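Local coordinates for designed helical repeat protein (Synthetic construct, PDB 5CWF), which serves as a computationally designed scaffold of repeated helices, made to explore the range of repeat-protein structures, with no natural function assigned, at residues E82-E85 against A86-N90; D93-A96 against K97-A101; D3-K6 against K7-A11. All coordinates share one frame; numbering follows the deposited sequence.

Contact 1 of 3, residues E82-E85 against A86-N90; sequences EIVE and ALREN. With CA (calcium ion), chain G.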
loop_
_atom_site.group_PDB
_atom_site.type_symbol
_atom_site.label_atom_id
_atom_site.label_comp_id
_atom_site.label_asym_id
_atom_site.label_seq_id
_atom_site.Cartn_x
_atom_site.Cartn_y
_atom_site.Cartn_z
ATOM N N GLU A 82 -3.394 -1.961 -5.193
ATOM C CA GLU A 82 -2.620 -2.974 -5.913
ATOM C C GLU A 82 -2.023 -4.004 -4.936
ATOM O O GLU A 82 -1.888 -5.181 -5.287
ATOM C CB GLU A 82 -1.532 -2.308 -6.745
ATOM C CG GLU A 82 -2.089 -1.443 -7.900
ATOM C CD GLU A 82 -2.959 -2.205 -8.904
ATOM O OE1 GLU A 82 -2.512 -3.244 -9.438
ATOM O OE2 GLU A 82 -4.121 -1.779 -9.138
ATOM N N ILE A 83 -1.664 -3.565 -3.729
ATOM C CA ILE A 83 -1.200 -4.481 -2.681
ATOM C C ILE A 83 -2.301 -5.483 -2.352
ATOM O O ILE A 83 -2.050 -6.691 -2.221
ATOM C CB ILE A 83 -0.786 -3.705 -1.405
ATOM C CG1 ILE A 83 0.540 -2.990 -1.612
ATOM C CG2 ILE A 83 -0.649 -4.624 -0.215
ATOM C CD1 ILE A 83 0.875 -1.972 -0.518
ATOM N N VAL A 84 -3.530 -4.988 -2.214
ATOM C CA VAL A 84 -4.644 -5.882 -1.908
ATOM C C VAL A 84 -4.893 -6.827 -3.074
ATOM O O VAL A 84 -5.129 -8.013 -2.844
ATOM C CB VAL A 84 -5.944 -5.120 -1.552
ATOM C CG1 VAL A 84 -7.049 -6.115 -1.149
ATOM C CG2 VAL A 84 -5.700 -4.183 -0.385
ATOM N N GLU A 85 -4.860 -6.324 -4.314
ATOM C CA GLU A 85 -5.039 -7.202 -5.479
ATOM C C GLU A 85 -4.011 -8.346 -5.502
ATOM O O GLU A 85 -4.347 -9.496 -5.824
ATOM C CB GLU A 85 -4.957 -6.394 -6.778
ATOM C CG GLU A 85 -6.211 -5.571 -7.058
ATOM C CD GLU A 85 -6.156 -4.815 -8.382
ATOM O OE1 GLU A 85 -5.181 -4.984 -9.149
ATOM O OE2 GLU A 85 -7.124 -4.076 -8.677
ATOM N N ALA A 86 -2.763 -8.033 -5.173
ATOM C CA ALA A 86 -1.687 -9.022 -5.150
ATOM C C ALA A 86 -1.917 -10.071 -4.069
ATOM O O ALA A 86 -1.683 -11.275 -4.274
ATOM C CB ALA A 86 -0.353 -8.331 -4.926
ATOM N N LEU A 87 -2.387 -9.618 -2.916
ATOM C CA LEU A 87 -2.662 -10.539 -1.828
ATOM C C LEU A 87 -3.851 -11.427 -2.119
ATOM O O LEU A 87 -3.902 -12.582 -1.683
ATOM C CB LEU A 87 -2.917 -9.787 -0.525
ATOM C CG LEU A 87 -1.779 -9.623 0.452
ATOM C CD1 LEU A 87 -2.306 -8.934 1.695
ATOM C CD2 LEU A 87 -1.110 -10.955 0.841
ATOM N N ARG A 88 -4.817 -10.908 -2.863
ATOM C CA ARG A 88 -5.956 -11.731 -3.191
ATOM C C ARG A 88 -5.554 -12.802 -4.204
ATOM O O ARG A 88 -6.167 -13.856 -4.250
ATOM C CB ARG A 88 -7.106 -10.884 -3.731
ATOM C CG ARG A 88 -7.751 -10.001 -2.665
ATOM C CD ARG A 88 -8.884 -9.192 -3.255
ATOM N NE ARG A 88 -10.077 -10.006 -3.499
ATOM C CZ ARG A 88 -11.113 -9.600 -4.226
ATOM N NH1 ARG A 88 -11.109 -8.396 -4.789
ATOM N NH2 ARG A 88 -12.162 -10.394 -4.384
ATOM N N GLU A 89 -4.502 -12.568 -4.980
ATOM C CA GLU A 89 -4.011 -13.616 -5.871
ATOM C C GLU A 89 -3.227 -14.673 -5.096
ATOM O O GLU A 89 -3.306 -15.850 -5.396
ATOM C CB GLU A 89 -3.134 -13.045 -6.983
ATOM C CG GLU A 89 -3.892 -12.162 -7.958
ATOM C CD GLU A 89 -2.976 -11.507 -8.960
ATOM O OE1 GLU A 89 -1.740 -11.594 -8.776
ATOM O OE2 GLU A 89 -3.493 -10.859 -9.899
ATOM N N ASN A 90 -2.446 -14.251 -4.115
ATOM C CA ASN A 90 -1.617 -15.199 -3.369
ATOM C C ASN A 90 -1.348 -14.637 -1.987
ATOM O O ASN A 90 -0.653 -13.627 -1.887
ATOM C CB ASN A 90 -0.307 -15.452 -4.137
ATOM C CG ASN A 90 0.661 -16.392 -3.413
ATOM O OD1 ASN A 90 0.397 -16.862 -2.307
ATOM N ND2 ASN A 90 1.784 -16.693 -4.067
HETATM CA CA CA G . -6.921 -15.759 -3.204
HETATM O O HOH W 1 -5.216 -15.047 -1.747
HETATM O O HOH W 2 -5.973 -16.749 -5.122
HETATM O O HOH W 3 -8.503 -15.132 -4.824
#

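Contact 2 of 3, residues D93-A96 against K97-A101; sequences DEMA and KVMLA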
loop_
_atom_site.group_PDB
_atom_site.type_symbol
_atom_site.label_atom_id
_atom_site.label_comp_id
_atom_site.label_asym_id
_atom_site.label_seq_id
_atom_site.Cartn_x
_atom_site.Cartn_y
_atom_site.Cartn_z
ATOM N N ASP A 93 2.213 -17.270 3.460
ATOM C CA ASP A 93 2.783 -16.577 4.617
ATOM C C ASP A 93 3.907 -15.611 4.187
ATOM O O ASP A 93 4.046 -14.515 4.742
ATOM C CB ASP A 93 3.274 -17.598 5.650
ATOM C CG ASP A 93 2.132 -18.191 6.484
ATOM O OD1 ASP A 93 0.959 -18.177 6.033
ATOM O OD2 ASP A 93 2.403 -18.673 7.602
ATOM N N GLU A 94 4.677 -15.995 3.174
ATOM C CA GLU A 94 5.722 -15.121 2.637
ATOM C C GLU A 94 5.145 -13.877 1.943
ATOM O O GLU A 94 5.635 -12.787 2.140
ATOM C CB GLU A 94 6.619 -15.910 1.679
ATOM C CG GLU A 94 7.404 -17.002 2.397
ATOM C CD GLU A 94 8.165 -16.478 3.608
ATOM O OE1 GLU A 94 8.930 -15.495 3.477
ATOM O OE2 GLU A 94 7.944 -17.016 4.711
ATOM N N MET A 95 4.092 -14.041 1.147
ATOM C CA MET A 95 3.453 -12.901 0.495
ATOM C C MET A 95 2.893 -11.932 1.514
ATOM O O MET A 95 2.985 -10.721 1.332
ATOM C CB MET A 95 2.346 -13.365 -0.454
ATOM C CG MET A 95 2.892 -13.965 -1.729
ATOM S SD MET A 95 3.592 -12.747 -2.858
ATOM C CE MET A 95 2.112 -11.947 -3.472
ATOM N N ALA A 96 2.302 -12.459 2.582
ATOM C CA ALA A 96 1.734 -11.590 3.608
ATOM C C ALA A 96 2.832 -10.799 4.299
ATOM O O ALA A 96 2.637 -9.641 4.627
ATOM C CB ALA A 96 0.936 -12.382 4.634
ATOM N N LYS A 97 3.998 -11.406 4.494
ATOM C CA LYS A 97 5.103 -10.685 5.121
ATOM C C LYS A 97 5.567 -9.519 4.261
ATOM O O LYS A 97 5.856 -8.448 4.777
ATOM C CB LYS A 97 6.273 -11.621 5.414
ATOM C CG LYS A 97 5.992 -12.548 6.599
ATOM C CD LYS A 97 7.222 -13.297 7.079
ATOM C CE LYS A 97 7.818 -14.197 6.031
ATOM N NZ LYS A 97 8.462 -15.401 6.673
ATOM N N VAL A 98 5.664 -9.740 2.956
ATOM C CA VAL A 98 6.051 -8.672 2.049
ATOM C C VAL A 98 5.052 -7.530 2.136
ATOM O O VAL A 98 5.408 -6.370 2.279
ATOM C CB VAL A 98 6.118 -9.166 0.587
ATOM C CG1 VAL A 98 6.277 -8.002 -0.394
ATOM C CG2 VAL A 98 7.220 -10.209 0.407
ATOM N N MET A 99 3.777 -7.887 2.054
ATOM C CA MET A 99 2.743 -6.890 1.986
ATOM C C MET A 99 2.575 -6.181 3.323
ATOM O O MET A 99 2.233 -4.998 3.344
ATOM C CB MET A 99 1.423 -7.522 1.534
ATOM C CG MET A 99 1.498 -8.108 0.116
ATOM S SD MET A 99 2.307 -7.074 -1.106
ATOM C CE MET A 99 2.649 -8.324 -2.349
ATOM N N LEU A 100 2.831 -6.870 4.437
ATOM C CA LEU A 100 2.729 -6.176 5.726
ATOM C C LEU A 100 3.828 -5.112 5.826
ATOM O O LEU A 100 3.591 -4.004 6.284
ATOM C CB LEU A 100 2.808 -7.157 6.890
ATOM C CG LEU A 100 2.664 -6.512 8.277
ATOM C CD1 LEU A 100 1.323 -5.809 8.379
ATOM C CD2 LEU A 100 2.822 -7.522 9.406
ATOM N N ALA A 101 5.024 -5.456 5.372
ATOM C CA ALA A 101 6.135 -4.503 5.380
ATOM C C ALA A 101 5.816 -3.303 4.496
ATOM O O ALA A 101 6.062 -2.159 4.883
ATOM C CB ALA A 101 7.426 -5.184 4.918
#

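Contact 3 of 3, residues D3-K6 against K7-A11; sequences DEMK and KVMEA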
loop_
_atom_site.group_PDB
_atom_site.type_symbol
_atom_site.label_atom_id
_atom_site.label_comp_id
_atom_site.label_asym_id
_atom_site.label_seq_id
_atom_site.Cartn_x
_atom_site.Cartn_y
_atom_site.Cartn_z
ATOM N N ASP A 3 -14.088 -4.254 14.706
ATOM C CA ASP A 3 -14.680 -2.970 15.055
ATOM C C ASP A 3 -13.711 -1.812 14.810
ATOM O O ASP A 3 -14.142 -0.710 14.472
ATOM C CB ASP A 3 -15.127 -2.967 16.520
ATOM C CG ASP A 3 -16.231 -3.968 16.796
ATOM O OD1 ASP A 3 -16.955 -4.335 15.846
ATOM O OD2 ASP A 3 -16.372 -4.386 17.965
ATOM N N GLU A 4 -12.411 -2.046 14.981
ATOM C CA GLU A 4 -11.434 -1.015 14.650
ATOM C C GLU A 4 -11.399 -0.799 13.139
ATOM O O GLU A 4 -11.242 0.332 12.672
ATOM C CB GLU A 4 -10.041 -1.363 15.175
ATOM C CG GLU A 4 -9.101 -0.154 15.153
ATOM C CD GLU A 4 -7.692 -0.475 15.614
ATOM O OE1 GLU A 4 -7.491 -1.549 16.220
ATOM O OE2 GLU A 4 -6.783 0.349 15.364
ATOM N N MET A 5 -11.574 -1.873 12.375
ATOM C CA MET A 5 -11.638 -1.751 10.927
ATOM C C MET A 5 -12.902 -1.002 10.523
ATOM O O MET A 5 -12.854 -0.132 9.661
ATOM C CB MET A 5 -11.600 -3.115 10.246
ATOM C CG MET A 5 -11.735 -3.033 8.738
ATOM S SD MET A 5 -10.436 -2.095 7.895
ATOM C CE MET A 5 -9.062 -3.147 8.282
ATOM N N LYS A 6 -14.028 -1.326 11.151
ATOM C CA LYS A 6 -15.294 -0.695 10.769
ATOM C C LYS A 6 -15.202 0.815 10.949
ATOM O O LYS A 6 -15.774 1.571 10.153
ATOM C CB LYS A 6 -16.470 -1.250 11.575
ATOM C CG LYS A 6 -17.041 -2.562 11.045
ATOM C CD LYS A 6 -18.156 -3.094 11.945
ATOM C CE LYS A 6 -18.840 -4.328 11.357
ATOM N NZ LYS A 6 -18.082 -5.590 11.587
ATOM N N LYS A 7 -14.499 1.247 11.997
ATOM C CA LYS A 7 -14.272 2.675 12.239
ATOM C C LYS A 7 -13.417 3.323 11.153
ATOM O O LYS A 7 -13.718 4.421 10.682
ATOM C CB LYS A 7 -13.605 2.901 13.598
ATOM C CG LYS A 7 -14.565 2.978 14.781
ATOM C CD LYS A 7 -13.823 3.162 16.107
ATOM C CE LYS A 7 -12.913 4.389 16.101
ATOM N NZ LYS A 7 -12.250 4.620 17.414
ATOM N N VAL A 8 -12.333 2.657 10.759
ATOM C CA VAL A 8 -11.482 3.190 9.708
ATOM C C VAL A 8 -12.228 3.274 8.378
ATOM O O VAL A 8 -12.039 4.232 7.623
ATOM C CB VAL A 8 -10.194 2.336 9.504
ATOM C CG1 VAL A 8 -9.363 2.894 8.376
ATOM C CG2 VAL A 8 -9.355 2.304 10.762
ATOM N N MET A 9 -13.060 2.279 8.089
ATOM C CA MET A 9 -13.811 2.249 6.828
ATOM C C MET A 9 -14.848 3.363 6.736
ATOM O O MET A 9 -15.060 3.951 5.668
ATOM C CB MET A 9 -14.528 0.906 6.667
ATOM C CG MET A 9 -13.631 -0.297 6.506
ATOM S SD MET A 9 -12.475 -0.165 5.126
ATOM C CE MET A 9 -13.610 0.224 3.809
ATOM N N GLU A 10 -15.480 3.655 7.863
ATOM C CA GLU A 10 -16.429 4.756 7.941
ATOM C C GLU A 10 -15.683 6.065 7.713
ATOM O O GLU A 10 -16.213 6.994 7.083
ATOM C CB GLU A 10 -17.168 4.731 9.284
ATOM C CG GLU A 10 -18.187 3.588 9.369
ATOM C CD GLU A 10 -18.725 3.345 10.772
ATOM O OE1 GLU A 10 -18.170 3.910 11.741
ATOM O OE2 GLU A 10 -19.706 2.581 10.905
ATOM N N ALA A 11 -14.442 6.140 8.185
ATOM C CA ALA A 11 -13.633 7.346 7.978
ATOM C C ALA A 11 -13.226 7.469 6.505
ATOM O O ALA A 11 -13.125 8.581 5.960
ATOM C CB ALA A 11 -12.407 7.330 8.867
#

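Contact 1 of 3, residues E82-E85 against A86-N90
The residues of 82-85 pair with those of 86-90 as successive turns of one alpha helix, each carbonyl of 82-85 accepting the amide four residues on, with Arg88 N to Val84 O the shortest of these bonds at 2.9 Å. These are the closing turns of helix 70-89 in a designed all-helical repeat array. The helical backbone ends at Asn90, whose own amide still reaches back to Ala86 O at 3.1 Å.

Val84 and Arg88 carry the side-chain contact. With CG1 anti to the backbone N (chi1 -176°), Val84 turns this methyl to the aliphatic part of Arg88, and the two chains cross with CG1 4.2 Å from CD. Arg88 CG lies against Val84 O at 3.3 Å. The arginine then bends at chi3 (75°), and its guanidinium leaves the helix for salt bridges to Glu37 and Glu44 of helix 25-44.

On another side of the helix, Glu82 and Glu85, three residues apart, bring two acceptors together, OE1 of each lying 3.2 Å from the other. Both oxygens form salt bridges with Arg133, and their OE2 atoms do the same with Arg33, so the arginines probably offset the like charge. The same glutamates belong to a calcium site of the crystal. Ile83, Val84 and Leu87 pack on helix 48-67, and Ile83 and Ala86 also on helix 115-134.

Another calcium ion sits at the helix C-terminus, where the outward-facing carbonyls probably favour a cation. Arg88 O binds it directly at 2.3 Å, and three waters are further ligands. Two of them are anchored to neighbouring carbonyls: water 1 donates to Leu87 O and water 2 to Glu89 O, each over 2.8 Å.

Contact 2 of 3, residues D93-A96 against K97-A101
Lys97 brings the end of its chain obliquely against the two oxygens of the Glu94 carboxylate, CE lying 3.1 Å from both OE1 and OE2. Beyond CE, the ammonium closes a salt bridge, NZ donating to Glu94 OE2 at 2.6 Å. It arrives on the syn side of that oxygen and about 20° out of the carboxylate plane. Both chains run side by side in the same direction. Glu94 folds at chi2 (-52°), swinging its carboxylate round the helix, while Lys97 starts with CG against Asp93 O (3.3 Å), curls at chi3 and chi4 and runs back toward the N-terminal end to meet it.

This is an i to i+3 ion pair on the first turns of helix 93-111, one of the helices of the designed repeat array. Just before the helix, Ser92 OG accepts a hydrogen bond from Met95 N. On the buried side, Met95 and Met99 run abreast and touch through their terminal methyls, CE to CE 3.8 Å. Both also pack on Leu132 of helix 115-134, and Met99 on helix 70-89 as well. Val98 CG2 is close to Glu94 O, at 3.5 Å, while the valine packs on Ile128, Leu132 and Leu145. Along the remaining side, Leu100 N reaches Ala96 O at 2.8 Å, and the leucine side chain leads off toward helix 48-67.

Contact 3 of 3, residues D3-K6 against K7-A11
The carboxylate of Glu10 presents one of its faces to the carbonyl oxygen of Lys6, which lies 3.5 Å from CD; the carboxylate oxygens at its edge are farther off, OE1 being 3.7 Å from Lys6 O. The approach comes from the CG end, since CG is nearer still to Lys6 O, at 3.2 Å. This oxygen is already taken by the backbone, Glu10 N donating to it, so the carboxylate merely leans over a carbonyl that the helix has satisfied. Met9 N likewise donates to Met5 O, at 2.9 Å.

All of this belongs to the opening turns of helix 3-21, the first helix of the designed repeat array. Ser2, just before the helix, accepts a hydrogen bond on OG from Met5 N. The apolar contact on the inward side joins Met5 and Met9, whose chains cross at an angle, Met5 SD lying 3.9 Å from both CG and SD of Met9. Met5 sends CG opposite its own backbone nitrogen (chi1 177°) and then bends twice, which brings the sulfur over the next turn. Met9 CG also rests on Met5 O at 3.3 Å, so the i to i+4 pair is in contact from the backbone to the thioethers. Beyond it, Met5 packs on Leu42 and Leu55, and Met9 on Ala35 and Val39.

Val8, on the flank turned to Ala58 of helix 48-67, brings CG2 to 3.3 Å from Glu4 O. Glu4 itself packs on Leu55 and forms a long, weak ion pair with Lys59.

Contacts 1 and 2 lie on consecutive helices, 70-89 and 93-111, with centres 11 Å apart, and pack directly: Leu87 CG meets Met99 CG at 3.6 Å, and Asn90 O lies 3.3 Å from Met95 CB, close to the turn that links the helices. Calcium is found near both, one ion on Arg88 O in contact 1 and one about 4 Å from the Asp93 side chain in contact 2. Contact 3, on the first helix, stands apart, its centre 21 Å from that of contact 1 and 22 Å from that of contact 2. Residues 3-9 nevertheless resemble 93-99 in sequence and helix position, while Met5 and Met95 differ in chi1.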